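GH3 beta-N-acetylglucosaminidase (Paenibacillaceae, PDB 6K5J) hydrolyses terminal N-acetylglucosamine residues from beta-linked N-acetylglucosaminides, as a glycoside hydrolase of family 3. Local coordinates at residues A[82-87]-A[94-99]; A[87-92]-A[150-155]; A[101-106]-A[485-490]. All coordinates share one frame; numbering follows the deposited sequence.

Contact 1: A[82-87]-A[94-99]. With NAG (2-acetamido-2-deoxy-beta-D-glucopyranose), chain B.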
loop_
_atom_site.group_PDB
_atom_site.type_symbol
_atom_site.label_atom_id
_atom_site.label_comp_id
_atom_site.label_asym_id
_atom_site.label_seq_id
_atom_site.Cartn_x
_atom_site.Cartn_y
_atom_site.Cartn_z
ATOM N N ILE A 82 -4.386 -5.945 -7.588
ATOM C CA ILE A 82 -3.233 -5.050 -7.658
ATOM C C ILE A 82 -3.041 -4.452 -6.272
ATOM O O ILE A 82 -3.980 -4.422 -5.471
ATOM C CB ILE A 82 -3.494 -3.948 -8.737
ATOM C CG1 ILE A 82 -2.232 -3.128 -9.029
ATOM C CG2 ILE A 82 -4.651 -3.013 -8.307
ATOM C CD1 ILE A 82 -2.394 -2.183 -10.212
ATOM N N ASP A 83 -1.819 -3.999 -5.964
ATOM C CA ASP A 83 -1.568 -3.229 -4.733
ATOM C C ASP A 83 -1.515 -1.737 -5.060
ATOM O O ASP A 83 -0.457 -1.113 -5.060
ATOM C CB ASP A 83 -0.259 -3.654 -4.072
ATOM C CG ASP A 83 -0.255 -5.089 -3.656
ATOM O OD1 ASP A 83 -1.208 -5.501 -2.955
ATOM O OD2 ASP A 83 0.710 -5.793 -4.025
ATOM N N GLN A 84 -2.678 -1.169 -5.355
ATOM C CA GLN A 84 -2.768 0.261 -5.666
ATOM C C GLN A 84 -3.349 1.005 -4.460
ATOM O O GLN A 84 -4.495 1.457 -4.446
ATOM C CB GLN A 84 -3.588 0.470 -6.946
ATOM C CG GLN A 84 -3.438 1.847 -7.576
ATOM C CD GLN A 84 -2.180 1.999 -8.428
ATOM O OE1 GLN A 84 -1.191 1.280 -8.257
ATOM N NE2 GLN A 84 -2.213 2.952 -9.344
ATOM N N GLU A 85 -2.505 1.123 -3.419
ATOM C CA GLU A 85 -2.936 1.718 -2.154
ATOM C C GLU A 85 -3.044 3.233 -2.249
ATOM O O GLU A 85 -3.916 3.830 -1.608
ATOM C CB GLU A 85 -1.966 1.333 -1.019
ATOM C CG GLU A 85 -1.861 -0.179 -0.798
ATOM C CD GLU A 85 -0.815 -0.588 0.236
ATOM O OE1 GLU A 85 -0.433 0.258 1.079
ATOM O OE2 GLU A 85 -0.386 -1.768 0.204
ATOM N N GLY A 86 -2.203 3.859 -3.059
ATOM C CA GLY A 86 -2.084 5.303 -3.111
ATOM C C GLY A 86 -0.787 5.777 -2.473
ATOM O O GLY A 86 -0.091 5.039 -1.773
ATOM N N GLY A 87 -0.464 7.046 -2.732
ATOM C CA GLY A 87 0.741 7.627 -2.161
ATOM C C GLY A 87 2.041 6.861 -2.393
ATOM O O GLY A 87 2.558 6.844 -3.506
ATOM N N ASN A 94 2.073 5.833 -14.634
ATOM C CA ASN A 94 2.061 6.380 -15.983
ATOM C C ASN A 94 0.636 6.396 -16.516
ATOM O O ASN A 94 0.015 5.339 -16.641
ATOM C CB ASN A 94 2.957 5.546 -16.898
ATOM C CG ASN A 94 3.059 6.136 -18.294
ATOM O OD1 ASN A 94 3.183 7.350 -18.457
ATOM N ND2 ASN A 94 2.999 5.286 -19.297
ATOM N N GLY A 95 0.114 7.586 -16.827
ATOM C CA GLY A 95 -1.207 7.685 -17.413
ATOM C C GLY A 95 -2.366 7.596 -16.448
ATOM O O GLY A 95 -3.516 7.509 -16.895
ATOM N N VAL A 96 -2.109 7.592 -15.139
ATOM C CA VAL A 96 -3.160 7.580 -14.132
ATOM C C VAL A 96 -2.848 8.660 -13.106
ATOM O O VAL A 96 -1.732 9.181 -13.036
ATOM C CB VAL A 96 -3.317 6.204 -13.443
ATOM C CG1 VAL A 96 -3.553 5.119 -14.490
ATOM C CG2 VAL A 96 -2.088 5.877 -12.607
ATOM N N THR A 97 -3.868 9.010 -12.323
ATOM C CA THR A 97 -3.711 10.002 -11.267
ATOM C C THR A 97 -2.885 9.419 -10.133
ATOM O O THR A 97 -3.180 8.323 -9.649
ATOM C CB THR A 97 -5.080 10.419 -10.730
ATOM O OG1 THR A 97 -5.920 10.814 -11.818
ATOM C CG2 THR A 97 -4.964 11.575 -9.744
ATOM N N VAL A 98 -1.879 10.160 -9.678
ATOM C CA VAL A 98 -1.148 9.787 -8.473
ATOM C C VAL A 98 -1.932 10.365 -7.298
ATOM O O VAL A 98 -2.034 11.582 -7.139
ATOM C CB VAL A 98 0.301 10.287 -8.506
ATOM C CG1 VAL A 98 1.035 9.886 -7.224
ATOM C CG2 VAL A 98 1.015 9.702 -9.706
ATOM N N VAL A 99 -2.524 9.488 -6.499
ATOM C CA VAL A 99 -3.469 9.868 -5.459
ATOM C C VAL A 99 -2.712 9.897 -4.132
ATOM O O VAL A 99 -1.834 9.051 -3.923
ATOM C CB VAL A 99 -4.644 8.876 -5.460
ATOM C CG1 VAL A 99 -5.449 8.958 -4.210
ATOM C CG2 VAL A 99 -5.515 9.102 -6.716
HETATM C C1 NAG B . 2.576 -8.507 0.777
HETATM C C2 NAG B . 2.020 -7.227 1.452
HETATM C C3 NAG B . 0.556 -6.974 1.052
HETATM C C4 NAG B . 0.364 -7.081 -0.455
HETATM C C5 NAG B . 0.889 -8.425 -0.930
HETATM C C6 NAG B . 0.752 -8.644 -2.420
HETATM C C7 NAG B . 2.641 -6.401 3.695
HETATM C C8 NAG B . 2.642 -6.712 5.167
HETATM N N2 NAG B . 2.131 -7.347 2.900
HETATM O O1 NAG B . 3.955 -8.512 0.937
HETATM O O3 NAG B . 0.148 -5.682 1.493
HETATM O O4 NAG B . -1.015 -6.961 -0.786
HETATM O O5 NAG B . 2.286 -8.488 -0.627
HETATM O O6 NAG B . 1.641 -7.809 -3.152
HETATM O O7 NAG B . 3.061 -5.334 3.253
#
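The long loop that follows strand 79-81 in the TIM-barrel-type N-terminal domain of this family 3 hydrolase closes on itself where G87 meets V99. It contains a classic beta bulge, in which E85 and G86 both face V89. The amide of G87 donates to the carbonyl oxygen of V99, with N to O at 2.7 Å and an N-H...O angle of 157°. The chain leading into this bond is set by glycine: with the backbone turned as it is at G86, a CB there would collide with the carbonyl oxygen of E85. The C atom of G86, bonded to the donor nitrogen, lies 3.7 Å from V99 O.

Earlier in the loop, Q84 leaves with CG on the far side from its backbone N (chi1 -164°) and bends at chi2, which brings its amide toward V96. NE2 and V96 CG2 are 4.4 Å apart, a loose touch. The amide's polar atoms are engaged inside the loop instead, OE1 by the backbone N of R91 and NE2 by the carbonyl of L92, which fixes its rotation. V99 packs its own side chain on A117 and I120 of helix 111-127.

On the sugar side of the same loop, D83 reaches the bound N-acetylglucosamine, which also bonds to H183, K182 and D268; this is consistent with a substrate-binding subsite. R91 forms a salt bridge with D83, and E85 pairs with K182. The D83 carboxylate spans two sugar hydroxyls: O6 gives to OD2 at a very short 2.4 Å, a length to be treated with caution, and O4 donates to OD1 at 2.6 Å.

Contact 2: A[87-92]-A[150-155]. With NAG (2-acetamido-2-deoxy-beta-D-glucopyranose), chain B.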
loop_
_atom_site.group_PDB
_atom_site.type_symbol
_atom_site.label_atom_id
_atom_site.label_comp_id
_atom_site.label_asym_id
_atom_site.label_seq_id
_atom_site.Cartn_x
_atom_site.Cartn_y
_atom_site.Cartn_z
ATOM N N GLY A 87 -0.464 7.046 -2.732
ATOM C CA GLY A 87 0.741 7.627 -2.161
ATOM C C GLY A 87 2.041 6.861 -2.393
ATOM O O GLY A 87 2.558 6.844 -3.506
ATOM N N MET A 88 2.585 6.214 -1.360
ATOM C CA MET A 88 3.889 5.569 -1.502
ATOM C C MET A 88 3.803 4.100 -1.915
ATOM O O MET A 88 4.847 3.459 -2.078
ATOM C CB MET A 88 4.704 5.709 -0.204
ATOM C CG MET A 88 5.064 7.164 0.146
ATOM S SD MET A 88 5.921 8.044 -1.202
ATOM C CE MET A 88 7.504 7.243 -1.163
ATOM N N VAL A 89 2.613 3.539 -2.112
ATOM C CA VAL A 89 2.479 2.164 -2.596
ATOM C C VAL A 89 1.534 2.215 -3.791
ATOM O O VAL A 89 0.309 2.161 -3.644
ATOM C CB VAL A 89 1.985 1.186 -1.519
ATOM C CG1 VAL A 89 1.738 -0.191 -2.122
ATOM C CG2 VAL A 89 3.009 1.048 -0.410
ATOM N N THR A 90 2.100 2.354 -4.983
ATOM C CA THR A 90 1.362 2.196 -6.225
ATOM C C THR A 90 2.196 1.328 -7.157
ATOM O O THR A 90 3.421 1.244 -7.025
ATOM C CB THR A 90 1.054 3.549 -6.904
ATOM O OG1 THR A 90 2.279 4.230 -7.179
ATOM C CG2 THR A 90 0.164 4.443 -6.018
ATOM N N ARG A 91 1.521 0.662 -8.096
ATOM C CA ARG A 91 2.203 -0.142 -9.103
ATOM C C ARG A 91 2.181 0.487 -10.482
ATOM O O ARG A 91 2.961 0.072 -11.347
ATOM C CB ARG A 91 1.574 -1.537 -9.205
ATOM C CG ARG A 91 1.469 -2.246 -7.895
ATOM C CD ARG A 91 2.835 -2.529 -7.326
ATOM N NE ARG A 91 2.705 -3.452 -6.214
ATOM C CZ ARG A 91 3.497 -3.467 -5.155
ATOM N NH1 ARG A 91 4.514 -2.609 -5.038
ATOM N NH2 ARG A 91 3.258 -4.345 -4.206
ATOM N N LEU A 92 1.300 1.459 -10.702
ATOM C CA LEU A 92 1.194 2.176 -11.965
ATOM C C LEU A 92 1.000 3.651 -11.660
ATOM O O LEU A 92 0.076 4.016 -10.932
ATOM C CB LEU A 92 0.025 1.645 -12.805
ATOM C CG LEU A 92 -0.220 2.419 -14.108
ATOM C CD1 LEU A 92 0.974 2.287 -15.057
ATOM C CD2 LEU A 92 -1.504 1.943 -14.766
ATOM N N GLY A 150 3.968 2.115 8.462
ATOM C CA GLY A 150 4.387 3.509 8.318
ATOM C C GLY A 150 3.298 4.330 7.650
ATOM O O GLY A 150 2.126 4.255 8.035
ATOM N N VAL A 151 3.653 5.077 6.592
ATOM C CA VAL A 151 2.676 5.967 5.944
ATOM C C VAL A 151 1.593 5.201 5.187
ATOM O O VAL A 151 0.663 5.807 4.637
ATOM C CB VAL A 151 3.354 6.967 4.987
ATOM C CG1 VAL A 151 4.339 7.873 5.741
ATOM C CG2 VAL A 151 4.037 6.236 3.826
ATOM N N ARG A 152 1.703 3.872 5.126
ATOM C CA ARG A 152 0.611 3.084 4.559
ATOM C C ARG A 152 -0.616 3.037 5.465
ATOM O O ARG A 152 -1.679 2.604 5.012
ATOM C CB ARG A 152 1.087 1.658 4.267
ATOM C CG ARG A 152 2.155 1.579 3.196
ATOM C CD ARG A 152 2.806 0.204 3.200
ATOM N NE ARG A 152 1.900 -0.802 2.671
ATOM C CZ ARG A 152 2.048 -2.113 2.836
ATOM N NH1 ARG A 152 3.053 -2.588 3.552
ATOM N NH2 ARG A 152 1.188 -2.952 2.273
ATOM N N SER A 153 -0.498 3.471 6.716
ATOM C CA SER A 153 -1.610 3.573 7.649
ATOM C C SER A 153 -2.125 5.007 7.678
ATOM O O SER A 153 -1.344 5.952 7.555
ATOM C CB SER A 153 -1.165 3.166 9.059
ATOM O OG SER A 153 -2.067 3.652 10.041
ATOM N N TYR A 154 -3.447 5.174 7.854
ATOM C CA TYR A 154 -3.976 6.532 8.019
ATOM C C TYR A 154 -3.429 7.200 9.280
ATOM O O TYR A 154 -3.273 8.424 9.316
ATOM C CB TYR A 154 -5.506 6.537 8.089
ATOM C CG TYR A 154 -6.217 5.958 6.894
ATOM C CD1 TYR A 154 -6.250 6.633 5.675
ATOM C CD2 TYR A 154 -6.867 4.734 6.992
ATOM C CE1 TYR A 154 -6.917 6.099 4.581
ATOM C CE2 TYR A 154 -7.527 4.193 5.910
ATOM C CZ TYR A 154 -7.553 4.871 4.715
ATOM O OH TYR A 154 -8.204 4.310 3.648
ATOM N N GLY A 155 -3.158 6.433 10.330
ATOM C CA GLY A 155 -2.679 7.047 11.550
ATOM C C GLY A 155 -2.740 6.077 12.714
ATOM O O GLY A 155 -2.975 4.879 12.540
HETATM C C1 NAG B . 2.576 -8.507 0.777
HETATM C C2 NAG B . 2.020 -7.227 1.452
HETATM C C3 NAG B . 0.556 -6.974 1.052
HETATM C C4 NAG B . 0.364 -7.081 -0.455
HETATM C C5 NAG B . 0.889 -8.425 -0.930
HETATM C C6 NAG B . 0.752 -8.644 -2.420
HETATM C C7 NAG B . 2.641 -6.401 3.695
HETATM C C8 NAG B . 2.642 -6.712 5.167
HETATM N N2 NAG B . 2.131 -7.347 2.900
HETATM O O1 NAG B . 3.955 -8.512 0.937
HETATM O O3 NAG B . 0.148 -5.682 1.493
HETATM O O4 NAG B . -1.015 -6.961 -0.786
HETATM O O5 NAG B . 2.286 -8.488 -0.627
HETATM O O6 NAG B . 1.641 -7.809 -3.152
HETATM O O7 NAG B . 3.061 -5.334 3.253
HETATM O O HOH W 1 1.444 6.251 1.451
#
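One methyl of V89 lies against the aliphatic part of R152: CG2 of V89 is 3.7 Å from both CG and CD of R152, and the two side chains cross obliquely. A bend about the CG-CD bond of the arginine (chi3 72°) turns its guanidinium to the bound N-acetylglucosamine, whose acetamido group lies at the guanidinium edge, with C7 in the guanidinium plane. NH1 of R152 donates to the acetamido oxygen O7 at 2.8 Å with an angle of 158°, while NH2 adds weak bonds to O7 and to the hydroxyl O3. Beside this, CG of M88 touches CG2 of V151 at 3.9 Å.

These residues come from two loops of the barrel domain, one after strand 79-81 and one after strand 132-133, with V151 and R152 in a short 3-10 turn. A water spans the loops, accepting from M88 N at 3.0 Å and giving a weak bond to V151 O. In the second shell, E85 forms a salt bridge with NH2 of R152 and the V148 carbonyl accepts from NH1. With R152 cut back to an alanine, the acetamido oxygen would probably lose this donor, E85 one of its cationic mates and the V89 methyl its cover. Downstream, S153 OG accepts from the backbone N of G155 at 3.0 Å in an ST turn and also bonds to D139 and N141.

Contact 3: A[101-106]-A[485-490]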
loop_
_atom_site.group_PDB
_atom_site.type_symbol
_atom_site.label_atom_id
_atom_site.label_comp_id
_atom_site.label_asym_id
_atom_site.label_seq_id
_atom_site.Cartn_x
_atom_site.Cartn_y
_atom_site.Cartn_z
ATOM N N GLY A 101 -1.626 9.092 -0.361
ATOM C CA GLY A 101 -1.680 7.839 0.357
ATOM C C GLY A 101 -2.264 8.014 1.747
ATOM O O GLY A 101 -2.663 9.100 2.157
ATOM N N ASN A 102 -2.284 6.908 2.488
ATOM C CA ASN A 102 -3.119 6.835 3.682
ATOM C C ASN A 102 -2.705 7.860 4.729
ATOM O O ASN A 102 -3.542 8.620 5.221
ATOM C CB ASN A 102 -3.096 5.418 4.252
ATOM C CG ASN A 102 -4.074 4.505 3.543
ATOM O OD1 ASN A 102 -4.546 4.817 2.438
ATOM N ND2 ASN A 102 -4.401 3.387 4.177
ATOM N N MET A 103 -1.422 7.905 5.095
ATOM C CA MET A 103 -1.092 8.802 6.197
ATOM C C MET A 103 -1.194 10.267 5.778
ATOM O O MET A 103 -1.523 11.119 6.607
ATOM C CB MET A 103 0.292 8.497 6.781
ATOM C CG MET A 103 0.489 9.210 8.140
ATOM S SD MET A 103 1.912 8.639 9.098
ATOM C CE MET A 103 1.305 7.021 9.611
ATOM N N ALA A 104 -0.965 10.576 4.498
ATOM C CA ALA A 104 -1.255 11.925 4.017
ATOM C C ALA A 104 -2.738 12.251 4.186
ATOM O O ALA A 104 -3.101 13.349 4.632
ATOM C CB ALA A 104 -0.829 12.062 2.552
ATOM N N LEU A 105 -3.611 11.291 3.872
ATOM C CA LEU A 105 -5.042 11.507 4.064
ATOM C C LEU A 105 -5.386 11.633 5.547
ATOM O O LEU A 105 -6.246 12.437 5.923
ATOM C CB LEU A 105 -5.837 10.359 3.425
ATOM C CG LEU A 105 -5.897 10.352 1.887
ATOM C CD1 LEU A 105 -6.313 8.971 1.350
ATOM C CD2 LEU A 105 -6.854 11.437 1.389
ATOM N N GLY A 106 -4.735 10.834 6.397
ATOM C CA GLY A 106 -4.981 10.924 7.832
ATOM C C GLY A 106 -4.635 12.285 8.408
ATOM O O GLY A 106 -5.357 12.810 9.264
ATOM N N ARG A 485 8.566 10.645 3.615
ATOM C CA ARG A 485 7.938 9.370 3.914
ATOM C C ARG A 485 7.519 9.371 5.385
ATOM O O ARG A 485 6.665 10.183 5.757
ATOM C CB ARG A 485 8.842 8.190 3.536
ATOM C CG ARG A 485 8.024 6.894 3.478
ATOM C CD ARG A 485 8.587 5.821 2.552
ATOM N NE ARG A 485 7.720 4.644 2.624
ATOM C CZ ARG A 485 7.434 3.832 1.606
ATOM N NH1 ARG A 485 7.958 4.039 0.402
ATOM N NH2 ARG A 485 6.617 2.803 1.797
ATOM N N ASN A 486 8.065 8.496 6.231
ATOM C CA ASN A 486 7.565 8.443 7.605
ATOM C C ASN A 486 7.844 9.767 8.313
ATOM O O ASN A 486 8.953 10.306 8.210
ATOM C CB ASN A 486 8.199 7.296 8.401
ATOM C CG ASN A 486 7.693 5.926 7.963
ATOM O OD1 ASN A 486 6.846 5.813 7.078
ATOM N ND2 ASN A 486 8.225 4.878 8.578
ATOM N N PRO A 487 6.872 10.312 9.058
ATOM C CA PRO A 487 7.107 11.572 9.773
ATOM C C PRO A 487 7.964 11.403 11.009
ATOM O O PRO A 487 8.372 12.411 11.600
ATOM C CB PRO A 487 5.691 12.029 10.146
ATOM C CG PRO A 487 4.951 10.723 10.370
ATOM C CD PRO A 487 5.513 9.787 9.293
ATOM N N PHE A 488 8.273 10.166 11.395
ATOM C CA PHE A 488 9.021 9.885 12.614
ATOM C C PHE A 488 10.509 10.190 12.477
ATOM O O PHE A 488 11.251 10.047 13.458
ATOM C CB PHE A 488 8.771 8.424 13.010
ATOM C CG PHE A 488 7.318 8.020 12.859
ATOM C CD1 PHE A 488 6.328 8.687 13.571
ATOM C CD2 PHE A 488 6.940 7.020 11.976
ATOM C CE1 PHE A 488 4.975 8.341 13.426
ATOM C CE2 PHE A 488 5.593 6.666 11.823
ATOM C CZ PHE A 488 4.615 7.329 12.539
ATOM N N ASP A 489 10.949 10.627 11.289
ATOM C CA ASP A 489 12.316 11.102 11.109
ATOM C C ASP A 489 12.706 12.125 12.166
ATOM O O ASP A 489 13.867 12.176 12.590
ATOM C CB ASP A 489 12.477 11.730 9.719
ATOM C CG ASP A 489 12.567 10.704 8.615
ATOM O OD1 ASP A 489 12.447 9.499 8.900
ATOM O OD2 ASP A 489 12.753 11.114 7.448
ATOM N N ILE A 490 11.754 12.967 12.587
ATOM C CA ILE A 490 12.060 14.026 13.551
ATOM C C ILE A 490 12.664 13.447 14.825
ATOM O O ILE A 490 13.435 14.126 15.513
ATOM C CB ILE A 490 10.798 14.857 13.865
ATOM C CG1 ILE A 490 11.140 16.081 14.717
ATOM C CG2 ILE A 490 9.738 14.013 14.559
ATOM C CD1 ILE A 490 9.953 16.987 14.984
#
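M103, in the first turn of helix 102-108, sends its side chain across to P487 and F488. CB points toward the 485-490 segment, and CG follows on the side opposite the backbone N (chi1 -166°). With chi2 also extended at 167°, the chain runs out straight and delivers SD to the proline ring. There the sulfur lies 3.8 Å from CD of P487 and scarcely further from CG, an apolar contact in which the two side chains cross at a slant. A bend at chi3 then swings CE aside to F488, where it comes 4.4 Å from CZ, loosely and obliquely to the ring. The two partners are themselves packed together: CG of P487 sits 3.8 Å above one face of the F488 ring, offset toward the rim.

Y503 and P528 also touch M103, and its backbone is hydrogen-bonded to V151. Helix 102-108 belongs to the barrel domain, whereas P487 and F488 lie in the 3-10 turn after strand 478-483 of the mixed six-stranded sheet, with P487 resting on A501 of the adjacent strand 499-501; the methionine thus bridges the two parts of the fold.

The three contacts run from the sugar site to the second domain. Contacts 1 and 2 share G87 and both touch the bound N-acetylglucosamine; their centres are about 10 Å apart and their segments alternate along the chain, 82-87 and 87-92 coming before 94-99 and then 150-155. Contact 3 is centred about 9 Å from contact 2 and about 17 Å from contact 1. Its helix 102-108 directly follows the loop of contact 1, but its partner 485-490 comes much later, from the mixed-sheet region. R152 bonds to the sugar while V151 is hydrogen-bonded to M103, so 150-155 links the probable sugar subsite to the part of the barrel that meets the mixed-sheet region.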